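Local atomic coordinates of enterochelin esterase (Salmonella enterica subsp. enterica serovar Typhimurium, PDB entry 3MGA), a protein that probably hydrolyses the ester bonds of the siderophore ferric enterobactin so that the bound iron can be released. Residues G30-D40 with D79-A89. Numbering follows the deposited sequence.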
loop_
_atom_site.group_PDB
_atom_site.type_symbol
_atom_site.label_atom_id
_atom_site.label_comp_id
_atom_site.label_asym_id
_atom_site.label_seq_id
_atom_site.Cartn_x
_atom_site.Cartn_y
_atom_site.Cartn_z
ATOM N N GLY A 30 -12.985 -15.324 18.550
ATOM C CA GLY A 30 -12.088 -15.601 17.426
ATOM C C GLY A 30 -11.152 -14.439 17.139
ATOM O O GLY A 30 -10.241 -14.551 16.319
ATOM N N ASN A 31 -11.396 -13.314 17.809
ATOM C CA ASN A 31 -10.574 -12.123 17.678
ATOM C C ASN A 31 -9.447 -12.157 18.687
ATOM O O ASN A 31 -9.374 -13.074 19.501
ATOM C CB ASN A 31 -11.429 -10.871 17.851
ATOM C CG ASN A 31 -12.408 -10.695 16.724
ATOM O OD1 ASN A 31 -12.083 -10.969 15.569
ATOM N ND2 ASN A 31 -13.614 -10.228 17.042
ATOM N N TYR A 32 -8.581 -11.150 18.639
ATOM C CA TYR A 32 -7.420 -11.091 19.508
ATOM C C TYR A 32 -7.305 -9.826 20.354
ATOM O O TYR A 32 -7.574 -8.723 19.885
ATOM C CB TYR A 32 -6.141 -11.219 18.639
ATOM C CG TYR A 32 -5.964 -12.579 18.000
ATOM C CD1 TYR A 32 -6.639 -12.919 16.831
ATOM C CD2 TYR A 32 -5.128 -13.527 18.567
ATOM C CE1 TYR A 32 -6.489 -14.166 16.255
ATOM C CE2 TYR A 32 -4.969 -14.776 17.993
ATOM C CZ TYR A 32 -5.651 -15.092 16.837
ATOM O OH TYR A 32 -5.510 -16.341 16.261
ATOM N N ARG A 33 -6.905 -10.004 21.609
ATOM C CA ARG A 33 -6.641 -8.891 22.517
ATOM C C ARG A 33 -5.133 -8.669 22.348
ATOM O O ARG A 33 -4.327 -9.465 22.829
ATOM C CB ARG A 33 -6.970 -9.253 23.975
ATOM C CG ARG A 33 -6.524 -8.202 25.016
ATOM C CD ARG A 33 -7.526 -7.063 25.368
ATOM N NE ARG A 33 -8.320 -6.514 24.264
ATOM C CZ ARG A 33 -8.985 -5.354 24.316
ATOM N NH1 ARG A 33 -9.697 -4.946 23.273
ATOM N NH2 ARG A 33 -8.926 -4.584 25.393
ATOM N N VAL A 34 -4.759 -7.604 21.650
ATOM C CA VAL A 34 -3.353 -7.313 21.389
ATOM C C VAL A 34 -2.834 -6.181 22.278
ATOM O O VAL A 34 -3.445 -5.120 22.356
ATOM C CB VAL A 34 -3.142 -6.947 19.910
ATOM C CG1 VAL A 34 -1.667 -6.714 19.624
ATOM C CG2 VAL A 34 -3.692 -8.053 19.010
ATOM N N THR A 35 -1.699 -6.417 22.937
ATOM C CA THR A 35 -1.097 -5.437 23.827
ATOM C C THR A 35 0.218 -4.908 23.277
ATOM O O THR A 35 1.089 -5.678 22.868
ATOM C CB THR A 35 -0.824 -6.046 25.224
ATOM O OG1 THR A 35 -2.059 -6.473 25.805
ATOM C CG2 THR A 35 -0.169 -5.033 26.143
ATOM N N PHE A 36 0.351 -3.585 23.289
ATOM C CA PHE A 36 1.545 -2.902 22.821
ATOM C C PHE A 36 2.336 -2.401 24.014
ATOM O O PHE A 36 1.754 -2.004 25.027
ATOM C CB PHE A 36 1.158 -1.722 21.936
ATOM C CG PHE A 36 0.532 -2.124 20.633
ATOM C CD1 PHE A 36 1.251 -2.039 19.447
ATOM C CD2 PHE A 36 -0.761 -2.599 20.591
ATOM C CE1 PHE A 36 0.673 -2.407 18.238
ATOM C CE2 PHE A 36 -1.340 -2.977 19.390
ATOM C CZ PHE A 36 -0.621 -2.880 18.211
ATOM N N TRP A 37 3.661 -2.429 23.897
ATOM C CA TRP A 37 4.534 -1.960 24.960
ATOM C C TRP A 37 5.568 -0.970 24.426
ATOM O O TRP A 37 6.120 -1.152 23.340
ATOM C CB TRP A 37 5.297 -3.119 25.597
ATOM C CG TRP A 37 4.472 -4.280 26.043
ATOM C CD1 TRP A 37 4.288 -5.453 25.371
ATOM C CD2 TRP A 37 3.737 -4.396 27.263
ATOM N NE1 TRP A 37 3.480 -6.293 26.095
ATOM C CE2 TRP A 37 3.127 -5.670 27.263
ATOM C CE3 TRP A 37 3.531 -3.548 28.361
ATOM C CZ2 TRP A 37 2.322 -6.117 28.316
ATOM C CZ3 TRP A 37 2.731 -3.994 29.410
ATOM C CH2 TRP A 37 2.138 -5.266 29.377
ATOM N N TRP A 38 5.806 0.082 25.202
ATOM C CA TRP A 38 6.814 1.084 24.885
ATOM C C TRP A 38 7.520 1.401 26.190
ATOM O O TRP A 38 6.871 1.681 27.198
ATOM C CB TRP A 38 6.218 2.354 24.266
ATOM C CG TRP A 38 7.275 3.397 23.940
ATOM C CD1 TRP A 38 8.163 3.370 22.897
ATOM C CD2 TRP A 38 7.540 4.615 24.657
ATOM N NE1 TRP A 38 8.970 4.490 22.929
ATOM C CE2 TRP A 38 8.606 5.269 23.997
ATOM C CE3 TRP A 38 6.983 5.211 25.796
ATOM C CZ2 TRP A 38 9.119 6.490 24.433
ATOM C CZ3 TRP A 38 7.498 6.426 26.233
ATOM C CH2 TRP A 38 8.556 7.050 25.552
ATOM N N ARG A 39 8.846 1.321 26.165
ATOM C CA ARG A 39 9.669 1.594 27.334
ATOM C C ARG A 39 10.137 3.041 27.276
ATOM O O ARG A 39 10.829 3.438 26.338
ATOM C CB ARG A 39 10.881 0.661 27.361
ATOM C CG ARG A 39 11.745 0.803 28.608
ATOM C CD ARG A 39 12.897 -0.187 28.600
ATOM N NE ARG A 39 13.599 -0.225 29.881
ATOM C CZ ARG A 39 14.654 -0.995 30.145
ATOM N NH1 ARG A 39 15.159 -1.805 29.214
ATOM N NH2 ARG A 39 15.210 -0.956 31.347
ATOM N N ASP A 40 9.755 3.828 28.276
ATOM C CA ASP A 40 10.149 5.228 28.330
ATOM C C ASP A 40 11.629 5.287 28.693
ATOM O O ASP A 40 12.029 4.766 29.731
ATOM C CB ASP A 40 9.297 5.981 29.360
ATOM C CG ASP A 40 9.496 7.488 29.305
ATOM O OD1 ASP A 40 10.597 7.949 28.936
ATOM O OD2 ASP A 40 8.545 8.219 29.650
ATOM N N ASP A 79 8.663 2.581 34.083
ATOM C CA ASP A 79 8.861 3.225 32.781
ATOM C C ASP A 79 8.108 2.468 31.678
ATOM O O ASP A 79 8.446 2.582 30.499
ATOM C CB ASP A 79 10.355 3.295 32.429
ATOM C CG ASP A 79 10.988 1.915 32.223
ATOM O OD1 ASP A 79 10.290 0.891 32.378
ATOM O OD2 ASP A 79 12.196 1.862 31.905
ATOM N N VAL A 80 7.096 1.694 32.066
ATOM C CA VAL A 80 6.330 0.909 31.118
ATOM C C VAL A 80 5.038 1.597 30.724
ATOM O O VAL A 80 4.238 1.965 31.586
ATOM C CB VAL A 80 5.931 -0.460 31.705
ATOM C CG1 VAL A 80 5.130 -1.259 30.680
ATOM C CG2 VAL A 80 7.157 -1.240 32.156
ATOM N N TRP A 81 4.861 1.787 29.419
ATOM C CA TRP A 81 3.634 2.342 28.869
ATOM C C TRP A 81 2.942 1.164 28.189
ATOM O O TRP A 81 3.597 0.269 27.661
ATOM C CB TRP A 81 3.896 3.473 27.882
ATOM C CG TRP A 81 4.417 4.725 28.505
ATOM C CD1 TRP A 81 5.691 4.958 28.925
ATOM C CD2 TRP A 81 3.693 5.943 28.722
ATOM N NE1 TRP A 81 5.802 6.235 29.417
ATOM C CE2 TRP A 81 4.591 6.863 29.302
ATOM C CE3 TRP A 81 2.373 6.341 28.498
ATOM C CZ2 TRP A 81 4.213 8.160 29.655
ATOM C CZ3 TRP A 81 1.995 7.625 28.849
ATOM C CH2 TRP A 81 2.913 8.521 29.423
ATOM N N ARG A 82 1.619 1.179 28.194
ATOM C CA ARG A 82 0.851 0.079 27.661
ATOM C C ARG A 82 -0.441 0.556 27.038
ATOM O O ARG A 82 -0.978 1.600 27.400
ATOM C CB ARG A 82 0.535 -0.873 28.829
ATOM C CG ARG A 82 -0.363 -2.065 28.511
ATOM C CD ARG A 82 -0.693 -2.847 29.781
ATOM N NE ARG A 82 -1.412 -2.024 30.754
ATOM C CZ ARG A 82 -1.761 -2.424 31.977
ATOM N NH1 ARG A 82 -1.458 -3.647 32.405
ATOM N NH2 ARG A 82 -2.412 -1.589 32.782
ATOM N N TRP A 83 -0.935 -0.231 26.093
ATOM C CA TRP A 83 -2.192 0.046 25.422
ATOM C C TRP A 83 -2.599 -1.215 24.684
ATOM O O TRP A 83 -1.772 -1.875 24.065
ATOM C CB TRP A 83 -2.069 1.225 24.457
ATOM C CG TRP A 83 -3.352 1.555 23.773
ATOM C CD1 TRP A 83 -4.341 2.376 24.233
ATOM C CD2 TRP A 83 -3.789 1.069 22.502
ATOM N NE1 TRP A 83 -5.371 2.430 23.325
ATOM C CE2 TRP A 83 -5.058 1.635 22.252
ATOM C CE3 TRP A 83 -3.232 0.206 21.547
ATOM C CZ2 TRP A 83 -5.782 1.366 21.087
ATOM C CZ3 TRP A 83 -3.951 -0.055 20.381
ATOM C CH2 TRP A 83 -5.209 0.526 20.162
ATOM N N SER A 84 -3.879 -1.547 24.756
ATOM C CA SER A 84 -4.385 -2.746 24.113
ATOM C C SER A 84 -5.609 -2.450 23.280
ATOM O O SER A 84 -6.247 -1.409 23.443
ATOM C CB SER A 84 -4.723 -3.798 25.171
ATOM O OG SER A 84 -3.564 -4.177 25.889
ATOM N N THR A 85 -5.929 -3.386 22.391
ATOM C CA THR A 85 -7.081 -3.268 21.515
ATOM C C THR A 85 -7.468 -4.641 20.987
ATOM O O THR A 85 -6.796 -5.631 21.273
ATOM C CB THR A 85 -6.775 -2.339 20.314
ATOM O OG1 THR A 85 -7.896 -2.315 19.420
ATOM C CG2 THR A 85 -5.562 -2.825 19.554
ATOM N N ALA A 86 -8.561 -4.689 20.226
ATOM C CA ALA A 86 -9.032 -5.921 19.608
ATOM C C ALA A 86 -8.712 -5.887 18.111
ATOM O O ALA A 86 -8.848 -4.848 17.464
ATOM C CB ALA A 86 -10.517 -6.086 19.818
ATOM N N LEU A 87 -8.273 -7.021 17.571
ATOM C CA LEU A 87 -7.955 -7.130 16.151
ATOM C C LEU A 87 -8.453 -8.458 15.620
ATOM O O LEU A 87 -8.456 -9.456 16.342
ATOM C CB LEU A 87 -6.451 -7.004 15.930
ATOM C CG LEU A 87 -5.846 -5.643 16.270
ATOM C CD1 LEU A 87 -4.333 -5.691 16.183
ATOM C CD2 LEU A 87 -6.416 -4.552 15.354
ATOM N N SER A 88 -8.885 -8.474 14.363
ATOM C CA SER A 88 -9.381 -9.699 13.745
ATOM C C SER A 88 -8.235 -10.674 13.450
ATOM O O SER A 88 -7.085 -10.280 13.330
ATOM C CB SER A 88 -10.135 -9.381 12.461
ATOM O OG SER A 88 -9.255 -8.823 11.505
ATOM N N ALA A 89 -8.571 -11.943 13.293
ATOM C CA ALA A 89 -7.572 -12.986 13.065
ATOM C C ALA A 89 -6.804 -12.893 11.747
ATOM O O ALA A 89 -5.663 -13.326 11.668
ATOM C CB ALA A 89 -8.235 -14.356 13.180
#
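Trp-38 turns the edge of its six-membered ring to Trp-81: CE3 of Trp-38 lies 3.4 Å from CD1 of Trp-81, while CZ3 of Trp-38 sits over one face of the Trp-81 ring. The planes are 59° apart, an oblique pairing. At the edge of the Trp-81 indole, NE1 makes a weak hydrogen bond to Asp-40 OD2 (3.4 Å), an oxygen that also hydrogen-bonds Ser-48 OG and forms a salt bridge with Arg-74. Phe-36 and Trp-83 run side by side, with CD2 of Phe-36 3.9 Å from CE3 at the edge of the Trp-83 ring. On the other side of the sheet, Thr-35 CG2 lies over one face of Trp-37, toward the rim, while Val-80 CG1 and Arg-82 CD touch that ring obliquely. Arg-39 and Asp-79 form a salt bridge through one bond, NE to OD2 (3.2 Å), in the guanidinium plane but 29° out of the carboxylate plane. Trp-37 NE1 bonds to Glu-23, and Arg-39 NH2 bridges to Glu-13. In the non-hydrogen-bonded pair Thr-35/Ser-84, both hydroxyls stand beside their own backbone N, which brings OG1 and OG to 2.7 Å in a hydrogen bond.

Strands 32-39 and 80-87 are antiparallel, the central pair of a four-stranded sheet. Phe-36 N to Trp-83 O (2.8 Å, 172° at the hydrogen) is nearly straight, whereas the return bond is weak. Phe-36, Trp-38, Trp-81 and Trp-83 pack against strand 52-57 of the second sheet, consistent with an E-set sandwich. The opposite face is mixed, and its two acidic partners probably hold the Arg-39 guanidinium near the strand end.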